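Local coordinates for Pre-mRNA splicing helicase-like protein (Chaetomium thermophilum, PDB 4RVQ), which belongs to the spliceosomal RNA helicase Brr2 and forms its noncanonical PWI-like domain, a helical module that probably mediates protein or RNA interactions in pre-mRNA splicing, at residues Asp40-Glu52 with Asp65-Glu77. Residues are numbered along the deposited sequence; the frame is centred on the assembly and turned at random. Where two conformers were deposited one is given.
Sequences DKTTSALKILSGE and DIENDLMELFDYE. With EDO (1,2-ethanediol), chain F.
An antiparallel helix pair of the PWI-like fold joins 40-52 to 65-77; the axes of segments 40-50 and 65-73 approach to 9.1 Å at an angle of 167°, and the seam is held by two reciprocal knobs-into-holes. I48 is one knob, seated among I66, D69, L70 and L73. Its CG2 lies 4.0 Å from I66 CG2, while CD1 runs over D69 CB, so the beta-branched side chain spreads two arms over the facing helix. L73 is the other, set among K41, S44, A45 and I48. With CG anti to the backbone N (chi1 -175°), its branches reach across the seam: CD1 meets S44 CB at 3.8 Å and CD2 packs on A45 CB. The small side chains of S44 and A45 suit a hole that must admit a leucine. Deeper in, L49 CD2 touches L70 CD2 at 4.1 Å, and beyond L49 lies helix 89-99. At the far end, G51 takes the positive phi that glycine tolerates well, and its CA rests 4.0 Å from I66 CD1.

K41 closes the other end. Its chain slides past L73 and bends only at chi4 (-65°), which brings NZ within 2.8 Å of L73 O, in the carbonyl plane. This oxygen lies in the last turn of helix 63-73, which a Schellman motif terminates with D75 at C-prime. Water 1 links NZ to D75 OD2, an oxygen also bonded to Y32 OH, and Y32 makes a cation-pi contact with K41. A methionine here would probably leave L73 O and water 1 without their ammonium partner, and D75 and the ring of Y32 without the nearby cation. The contact thus combines apolar interlocking with a cation at a helix C-terminus, where the partial negative charge of the terminal carbonyls probably stabilises the ammonium group.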
# COMPACT_ATOMS: atom_id res chain seq x y z
N ASP A 40 9.74 -4.02 -10.42
CA ASP A 40 9.30 -2.89 -11.22
C ASP A 40 7.89 -2.46 -10.83
O ASP A 40 7.62 -1.27 -10.68
CB ASP A 40 9.24 -3.27 -12.69
CG ASP A 40 10.58 -3.26 -13.41
OD1 ASP A 40 11.61 -2.85 -12.83
OD2 ASP A 40 10.57 -3.70 -14.58
N LYS A 41 6.98 -3.43 -10.70
CA LYS A 41 5.60 -3.11 -10.43
C LYS A 41 5.43 -2.53 -9.02
O LYS A 41 4.54 -1.72 -8.80
CB LYS A 41 4.71 -4.32 -10.68
CG LYS A 41 4.64 -4.71 -12.17
CD LYS A 41 3.52 -5.64 -12.57
CE LYS A 41 3.50 -6.01 -14.02
NZ LYS A 41 3.22 -4.86 -14.94
N THR A 42 6.27 -2.94 -8.07
CA THR A 42 6.24 -2.38 -6.73
C THR A 42 6.61 -0.90 -6.78
O THR A 42 5.92 -0.06 -6.21
CB THR A 42 7.17 -3.16 -5.80
OG1 THR A 42 6.78 -4.53 -5.75
CG2 THR A 42 7.19 -2.61 -4.41
N THR A 43 7.71 -0.59 -7.44
CA THR A 43 8.13 0.79 -7.60
C THR A 43 7.05 1.65 -8.25
O THR A 43 6.72 2.74 -7.77
CB THR A 43 9.44 0.85 -8.42
OG1 THR A 43 10.44 0.11 -7.73
CG2 THR A 43 9.91 2.27 -8.60
N SER A 44 6.50 1.12 -9.33
CA SER A 44 5.45 1.86 -10.04
C SER A 44 4.19 2.02 -9.20
O SER A 44 3.58 3.10 -9.16
CB SER A 44 5.10 1.18 -11.34
OG SER A 44 6.21 1.18 -12.21
N ALA A 45 3.79 0.97 -8.51
CA ALA A 45 2.59 1.05 -7.70
C ALA A 45 2.73 2.07 -6.60
O ALA A 45 1.79 2.83 -6.32
CB ALA A 45 2.24 -0.33 -7.13
N LEU A 46 3.89 2.15 -5.94
CA LEU A 46 4.05 3.14 -4.91
C LEU A 46 3.94 4.54 -5.48
O LEU A 46 3.33 5.43 -4.87
CB LEU A 46 5.43 2.97 -4.21
CG LEU A 46 5.49 1.72 -3.34
CD1 LEU A 46 6.94 1.40 -3.01
CD2 LEU A 46 4.66 1.88 -2.06
N LYS A 47 4.56 4.79 -6.64
CA LYS A 47 4.46 6.09 -7.26
C LYS A 47 3.02 6.42 -7.60
O LYS A 47 2.54 7.52 -7.30
CB LYS A 47 5.32 6.16 -8.52
CG LYS A 47 5.41 7.55 -9.11
CD LYS A 47 5.87 8.60 -8.06
CE LYS A 47 5.92 10.02 -8.63
NZ LYS A 47 6.34 11.01 -7.59
N ILE A 48 2.32 5.48 -8.23
CA ILE A 48 0.92 5.70 -8.57
C ILE A 48 0.06 5.98 -7.34
O ILE A 48 -0.70 6.94 -7.30
CB ILE A 48 0.38 4.51 -9.37
CG1 ILE A 48 1.06 4.42 -10.74
CG2 ILE A 48 -1.12 4.65 -9.55
CD1 ILE A 48 0.89 3.07 -11.40
N LEU A 49 0.20 5.15 -6.31
CA LEU A 49 -0.64 5.27 -5.12
C LEU A 49 -0.41 6.56 -4.38
O LEU A 49 -1.30 7.03 -3.66
CB LEU A 49 -0.37 4.11 -4.17
CG LEU A 49 -0.92 2.75 -4.61
CD1 LEU A 49 -0.28 1.62 -3.82
CD2 LEU A 49 -2.48 2.73 -4.46
N SER A 50 0.80 7.11 -4.49
CA SER A 50 1.10 8.31 -3.74
C SER A 50 0.36 9.51 -4.31
O SER A 50 0.26 10.53 -3.65
CB SER A 50 2.59 8.59 -3.77
OG SER A 50 2.93 9.06 -5.04
N GLY A 51 -0.18 9.37 -5.52
CA GLY A 51 -0.89 10.47 -6.13
C GLY A 51 -0.00 11.64 -6.48
O GLY A 51 -0.49 12.70 -6.85
N GLU A 52 1.30 11.46 -6.38
CA GLU A 52 2.22 12.53 -6.73
C GLU A 52 2.22 12.79 -8.24
O GLU A 52 2.02 11.87 -9.03
CB GLU A 52 3.63 12.17 -6.24
CG GLU A 52 3.76 12.21 -4.72
CD GLU A 52 5.03 11.53 -4.20
OE1 GLU A 52 5.83 11.03 -5.04
OE2 GLU A 52 5.24 11.50 -2.97
N ASP A 65 -7.50 8.69 -11.82
CA ASP A 65 -6.22 8.52 -12.49
C ASP A 65 -5.39 7.45 -11.80
O ASP A 65 -4.74 6.64 -12.48
CB ASP A 65 -5.46 9.85 -12.54
CG ASP A 65 -6.10 10.89 -13.48
OD1 ASP A 65 -6.84 10.51 -14.41
OD2 ASP A 65 -5.86 12.10 -13.27
N ILE A 66 -5.38 7.44 -10.46
CA ILE A 66 -4.69 6.41 -9.71
C ILE A 66 -5.25 5.05 -10.13
O ILE A 66 -4.52 4.11 -10.41
CB ILE A 66 -4.84 6.67 -8.19
CG1 ILE A 66 -4.05 7.92 -7.79
CG2 ILE A 66 -4.43 5.45 -7.41
CD1 ILE A 66 -4.25 8.36 -6.35
N GLU A 67 -6.58 4.92 -10.13
CA GLU A 67 -7.19 3.67 -10.52
C GLU A 67 -6.82 3.25 -11.94
O GLU A 67 -6.48 2.10 -12.20
CB GLU A 67 -8.70 3.70 -10.37
CG GLU A 67 -9.29 2.32 -10.54
CD GLU A 67 -10.76 2.31 -10.84
OE1 GLU A 67 -11.48 1.48 -10.24
OE2 GLU A 67 -11.20 3.12 -11.69
N ASN A 68 -6.94 4.18 -12.88
CA ASN A 68 -6.62 3.85 -14.26
C ASN A 68 -5.19 3.34 -14.40
O ASN A 68 -4.95 2.31 -15.04
CB ASN A 68 -6.84 5.05 -15.16
CG ASN A 68 -8.31 5.22 -15.56
OD1 ASN A 68 -9.16 4.33 -15.37
ND2 ASN A 68 -8.61 6.38 -16.10
N ASP A 69 -4.25 4.03 -13.78
CA ASP A 69 -2.86 3.66 -13.91
C ASP A 69 -2.59 2.32 -13.23
O ASP A 69 -1.85 1.49 -13.75
CB ASP A 69 -1.96 4.75 -13.36
CG ASP A 69 -1.95 6.01 -14.23
OD1 ASP A 69 -2.51 5.99 -15.33
OD2 ASP A 69 -1.39 7.02 -13.76
N LEU A 70 -3.18 2.09 -12.07
CA LEU A 70 -2.97 0.83 -11.37
C LEU A 70 -3.60 -0.35 -12.15
O LEU A 70 -3.04 -1.46 -12.19
CB LEU A 70 -3.42 0.90 -9.89
CG LEU A 70 -2.69 0.06 -8.85
CD1 LEU A 70 -1.24 0.47 -8.73
CD2 LEU A 70 -3.39 0.16 -7.51
N MET A 71 -4.78 -0.12 -12.74
CA MET A 71 -5.40 -1.21 -13.47
C MET A 71 -4.51 -1.63 -14.65
O MET A 71 -4.38 -2.81 -14.94
CB MET A 71 -6.79 -0.82 -13.97
CG MET A 71 -7.80 -0.73 -12.81
SD MET A 71 -9.51 -0.40 -13.30
CE MET A 71 -9.32 1.23 -14.09
N GLU A 72 -3.93 -0.66 -15.37
CA GLU A 72 -3.03 -0.97 -16.45
C GLU A 72 -1.76 -1.68 -15.94
O GLU A 72 -1.29 -2.61 -16.58
CB GLU A 72 -2.63 0.30 -17.17
CG GLU A 72 -1.69 0.03 -18.35
CD GLU A 72 -1.35 1.26 -19.17
OE1 GLU A 72 -0.24 1.31 -19.77
OE2 GLU A 72 -2.18 2.18 -19.25
N LEU A 73 -1.26 -1.27 -14.78
CA LEU A 73 -0.06 -1.88 -14.23
C LEU A 73 -0.28 -3.37 -13.98
O LEU A 73 0.65 -4.18 -14.11
CB LEU A 73 0.31 -1.18 -12.92
CG LEU A 73 1.62 -1.62 -12.27
CD1 LEU A 73 2.83 -1.21 -13.18
CD2 LEU A 73 1.77 -1.00 -10.88
N PHE A 74 -1.51 -3.73 -13.63
CA PHE A 74 -1.90 -5.10 -13.33
C PHE A 74 -2.57 -5.77 -14.55
O PHE A 74 -3.31 -6.74 -14.38
CB PHE A 74 -2.77 -5.13 -12.07
CG PHE A 74 -1.98 -4.96 -10.79
CD1 PHE A 74 -1.71 -3.69 -10.27
CD2 PHE A 74 -1.47 -6.07 -10.12
CE1 PHE A 74 -0.95 -3.56 -9.11
CE2 PHE A 74 -0.73 -5.94 -8.96
CZ PHE A 74 -0.47 -4.70 -8.46
N ASP A 75 -2.30 -5.25 -15.75
CA ASP A 75 -2.73 -5.95 -16.97
C ASP A 75 -4.24 -6.18 -17.06
O ASP A 75 -4.72 -7.14 -17.70
CB ASP A 75 -1.97 -7.26 -17.13
CG ASP A 75 -0.49 -7.04 -17.27
OD1 ASP A 75 -0.10 -6.16 -18.07
OD2 ASP A 75 0.30 -7.74 -16.61
N TYR A 76 -4.99 -5.25 -16.46
CA TYR A 76 -6.47 -5.23 -16.55
C TYR A 76 -7.06 -6.48 -15.92
O TYR A 76 -8.23 -6.82 -16.20
CB TYR A 76 -6.92 -5.01 -18.00
CG TYR A 76 -6.27 -3.81 -18.64
CD1 TYR A 76 -6.52 -2.55 -18.15
CD2 TYR A 76 -5.35 -3.94 -19.67
CE1 TYR A 76 -5.92 -1.45 -18.67
CE2 TYR A 76 -4.75 -2.84 -20.21
CZ TYR A 76 -5.02 -1.60 -19.71
OH TYR A 76 -4.45 -0.48 -20.25
N GLU A 77 -6.31 -7.08 -15.00
CA GLU A 77 -6.80 -8.17 -14.23
C GLU A 77 -6.48 -7.90 -12.75
O GLU A 77 -5.97 -6.87 -12.37
CB GLU A 77 -6.21 -9.48 -14.69
CG GLU A 77 -6.72 -9.88 -16.08
CD GLU A 77 -5.92 -10.96 -16.73
OE1 GLU A 77 -4.92 -11.42 -16.14
OE2 GLU A 77 -6.30 -11.35 -17.85
C1 EDO F . 5.44 9.32 0.92
O1 EDO F . 6.64 10.06 0.90
C2 EDO F . 4.43 9.97 -0.01
O2 EDO F . 4.92 9.79 -1.35
O HOH W 1 2.81 -6.56 -17.20
O HOH W 2 1.58 -3.73 -17.25